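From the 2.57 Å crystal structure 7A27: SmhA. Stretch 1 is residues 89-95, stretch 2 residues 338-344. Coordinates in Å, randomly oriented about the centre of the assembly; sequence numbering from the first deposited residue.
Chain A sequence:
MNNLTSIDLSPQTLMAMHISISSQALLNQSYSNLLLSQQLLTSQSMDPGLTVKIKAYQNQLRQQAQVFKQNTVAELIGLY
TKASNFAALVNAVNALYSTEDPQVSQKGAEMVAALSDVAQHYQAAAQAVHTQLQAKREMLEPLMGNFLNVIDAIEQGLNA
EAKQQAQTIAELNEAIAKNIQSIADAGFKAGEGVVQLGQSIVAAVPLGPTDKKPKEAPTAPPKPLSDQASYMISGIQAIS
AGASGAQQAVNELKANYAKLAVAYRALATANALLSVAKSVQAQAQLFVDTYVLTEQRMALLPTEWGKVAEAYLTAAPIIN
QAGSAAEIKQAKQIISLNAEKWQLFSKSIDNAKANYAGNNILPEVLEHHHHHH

Stretch 1 89-95: LVNAVNA
Stretch 2 (338-344) NAEKWQL

Both stretches are helical throughout, and each helix extends beyond its stretch at both ends. Phi lies between -53° and -70° and psi between -28° and -55°. Backbone bonds run from residue i+4 N to residue i O; Asn 94 N to Val 90 O is 3.1 Å and Gln 343 N to Ala 339 O is 2.9 Å. The bond from Val 93 N to Leu 89 O, 3.3 Å, is weak. The helix axes approach to 9.2 Å, and their N-to-C directions differ by 152°, so the helices run roughly antiparallel. The register is set by Asn 91 CA and Ala 339 CA, 5.9 Å apart. The contact buries 264 Å² in total.

Leu 89 (chi1 m, chi2 t) does not reach stretch 2. Val 90 (chi1 t) points toward the partner helix. Its CG1 lies 4.0 Å from Ala 339 CA, a close approach to the backbone beside the small alanine side chain. The same CG1 is 3.9 Å from Trp 342 CD1. Val 90 CG2 sits over one face of the indole, 4.0 Å from the centroid of the five-membered ring of Trp 342 and 9° off the ring normal. This is a CH-pi contact. Trp 342 has chi1 -77° and chi2 97°.

The CA-to-CB bonds of Asn 91 (chi1 -85°, chi2 21°) and Gln 343 (chi1 m, chi2 m, chi3 -53°) point sideways to the opposing stretch, but the ends of both side chains come nearer. Gln 343 NE2 donates to Asn 91 OD1 at 3.0 Å. An amide N-H meets an amide carbonyl oxygen, and the N-H...O angle of 131° makes the bond clearly bent. This amide pair is the only hydrogen bond between the stretches.

Ala 92 and Val 93 (chi1 t) make no contact with stretch 2. Asn 94 (chi1 -153°, chi2 34°) points toward stretch 2. Its CG packs 4.1 Å from Ala 339 CB. Ala 95 is out of reach.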

# COMPACT_ATOMS: atom_id res chain seq x y z
N LEU A 89 16.80 1.30 -20.63
CA LEU A 89 18.08 0.63 -20.99
C LEU A 89 17.82 -0.51 -21.98
O LEU A 89 18.63 -0.67 -22.92
CB LEU A 89 18.80 0.12 -19.72
CG LEU A 89 19.29 1.19 -18.75
CD1 LEU A 89 20.03 0.54 -17.60
CD2 LEU A 89 20.18 2.23 -19.41
N VAL A 90 16.74 -1.27 -21.82
CA VAL A 90 16.41 -2.40 -22.73
C VAL A 90 16.12 -1.83 -24.14
O VAL A 90 16.62 -2.42 -25.12
CB VAL A 90 15.28 -3.26 -22.15
CG1 VAL A 90 14.87 -4.36 -23.13
CG2 VAL A 90 15.72 -3.89 -20.83
N ASN A 91 15.41 -0.71 -24.25
CA ASN A 91 15.17 -0.02 -25.55
C ASN A 91 16.50 0.23 -26.27
O ASN A 91 16.56 0.05 -27.51
CB ASN A 91 14.51 1.35 -25.40
CG ASN A 91 13.02 1.28 -25.31
OD1 ASN A 91 12.45 0.23 -24.98
ND2 ASN A 91 12.41 2.42 -25.59
N ALA A 92 17.50 0.69 -25.53
CA ALA A 92 18.84 0.98 -26.06
C ALA A 92 19.41 -0.26 -26.75
O ALA A 92 19.97 -0.12 -27.86
CB ALA A 92 19.73 1.44 -24.94
N VAL A 93 19.27 -1.43 -26.10
CA VAL A 93 19.75 -2.73 -26.64
C VAL A 93 19.00 -2.99 -27.95
O VAL A 93 19.62 -3.44 -28.93
CB VAL A 93 19.54 -3.90 -25.66
CG1 VAL A 93 20.05 -5.20 -26.25
CG2 VAL A 93 20.22 -3.66 -24.33
N ASN A 94 17.71 -2.69 -27.96
CA ASN A 94 16.87 -2.85 -29.17
C ASN A 94 17.49 -2.03 -30.29
O ASN A 94 17.81 -2.63 -31.33
CB ASN A 94 15.42 -2.44 -28.91
CG ASN A 94 14.48 -3.18 -29.82
OD1 ASN A 94 14.72 -4.34 -30.14
ND2 ASN A 94 13.40 -2.52 -30.19
N ALA A 95 17.70 -0.73 -30.05
CA ALA A 95 18.25 0.26 -31.01
C ALA A 95 19.63 -0.20 -31.54
O ALA A 95 19.91 0.02 -32.73
CB ALA A 95 18.30 1.62 -30.36
N ASN A 338 11.15 -8.70 -26.11
CA ASN A 338 11.36 -8.45 -24.66
C ASN A 338 11.31 -6.93 -24.41
O ASN A 338 10.86 -6.54 -23.32
CB ASN A 338 12.59 -9.21 -24.19
CG ASN A 338 12.29 -10.69 -24.00
OD1 ASN A 338 11.40 -11.04 -23.23
ND2 ASN A 338 13.04 -11.55 -24.66
N ALA A 339 11.66 -6.10 -25.40
CA ALA A 339 11.55 -4.63 -25.30
C ALA A 339 10.09 -4.23 -25.11
O ALA A 339 9.81 -3.43 -24.19
CB ALA A 339 12.14 -3.97 -26.51
N GLU A 340 9.20 -4.76 -25.95
CA GLU A 340 7.73 -4.49 -25.90
C GLU A 340 7.23 -4.80 -24.49
O GLU A 340 6.41 -4.02 -23.98
CB GLU A 340 6.95 -5.30 -26.94
CG GLU A 340 7.20 -4.84 -28.37
CD GLU A 340 6.63 -5.69 -29.51
OE1 GLU A 340 7.25 -5.66 -30.63
OE2 GLU A 340 5.57 -6.36 -29.31
N LYS A 341 7.68 -5.91 -23.91
CA LYS A 341 7.28 -6.36 -22.55
C LYS A 341 7.69 -5.29 -21.53
O LYS A 341 6.86 -4.98 -20.65
CB LYS A 341 7.90 -7.70 -22.15
CG LYS A 341 7.40 -8.90 -22.95
CD LYS A 341 8.13 -10.19 -22.63
CE LYS A 341 7.79 -11.31 -23.58
NZ LYS A 341 8.66 -12.50 -23.35
N TRP A 342 8.91 -4.75 -21.64
CA TRP A 342 9.42 -3.71 -20.71
C TRP A 342 8.67 -2.39 -20.94
O TRP A 342 8.40 -1.71 -19.92
CB TRP A 342 10.93 -3.56 -20.82
CG TRP A 342 11.70 -4.64 -20.13
CD1 TRP A 342 12.23 -5.78 -20.68
CD2 TRP A 342 12.04 -4.70 -18.74
NE1 TRP A 342 12.87 -6.53 -19.73
CE2 TRP A 342 12.77 -5.89 -18.53
CE3 TRP A 342 11.80 -3.87 -17.65
CZ2 TRP A 342 13.24 -6.27 -17.28
CZ3 TRP A 342 12.27 -4.24 -16.41
CH2 TRP A 342 12.99 -5.42 -16.23
N GLN A 343 8.30 -2.05 -22.18
CA GLN A 343 7.54 -0.80 -22.47
C GLN A 343 6.16 -0.87 -21.80
O GLN A 343 5.75 0.15 -21.21
CB GLN A 343 7.42 -0.52 -23.97
CG GLN A 343 8.70 0.10 -24.51
CD GLN A 343 9.12 1.23 -23.60
OE1 GLN A 343 8.32 2.13 -23.34
NE2 GLN A 343 10.35 1.18 -23.08
N LEU A 344 5.50 -2.02 -21.89
CA LEU A 344 4.16 -2.23 -21.31
C LEU A 344 4.29 -2.03 -19.79
O LEU A 344 3.45 -1.30 -19.20
CB LEU A 344 3.68 -3.64 -21.67
CG LEU A 344 2.16 -3.82 -21.77
CD1 LEU A 344 1.73 -3.71 -23.23
CD2 LEU A 344 1.70 -5.16 -21.15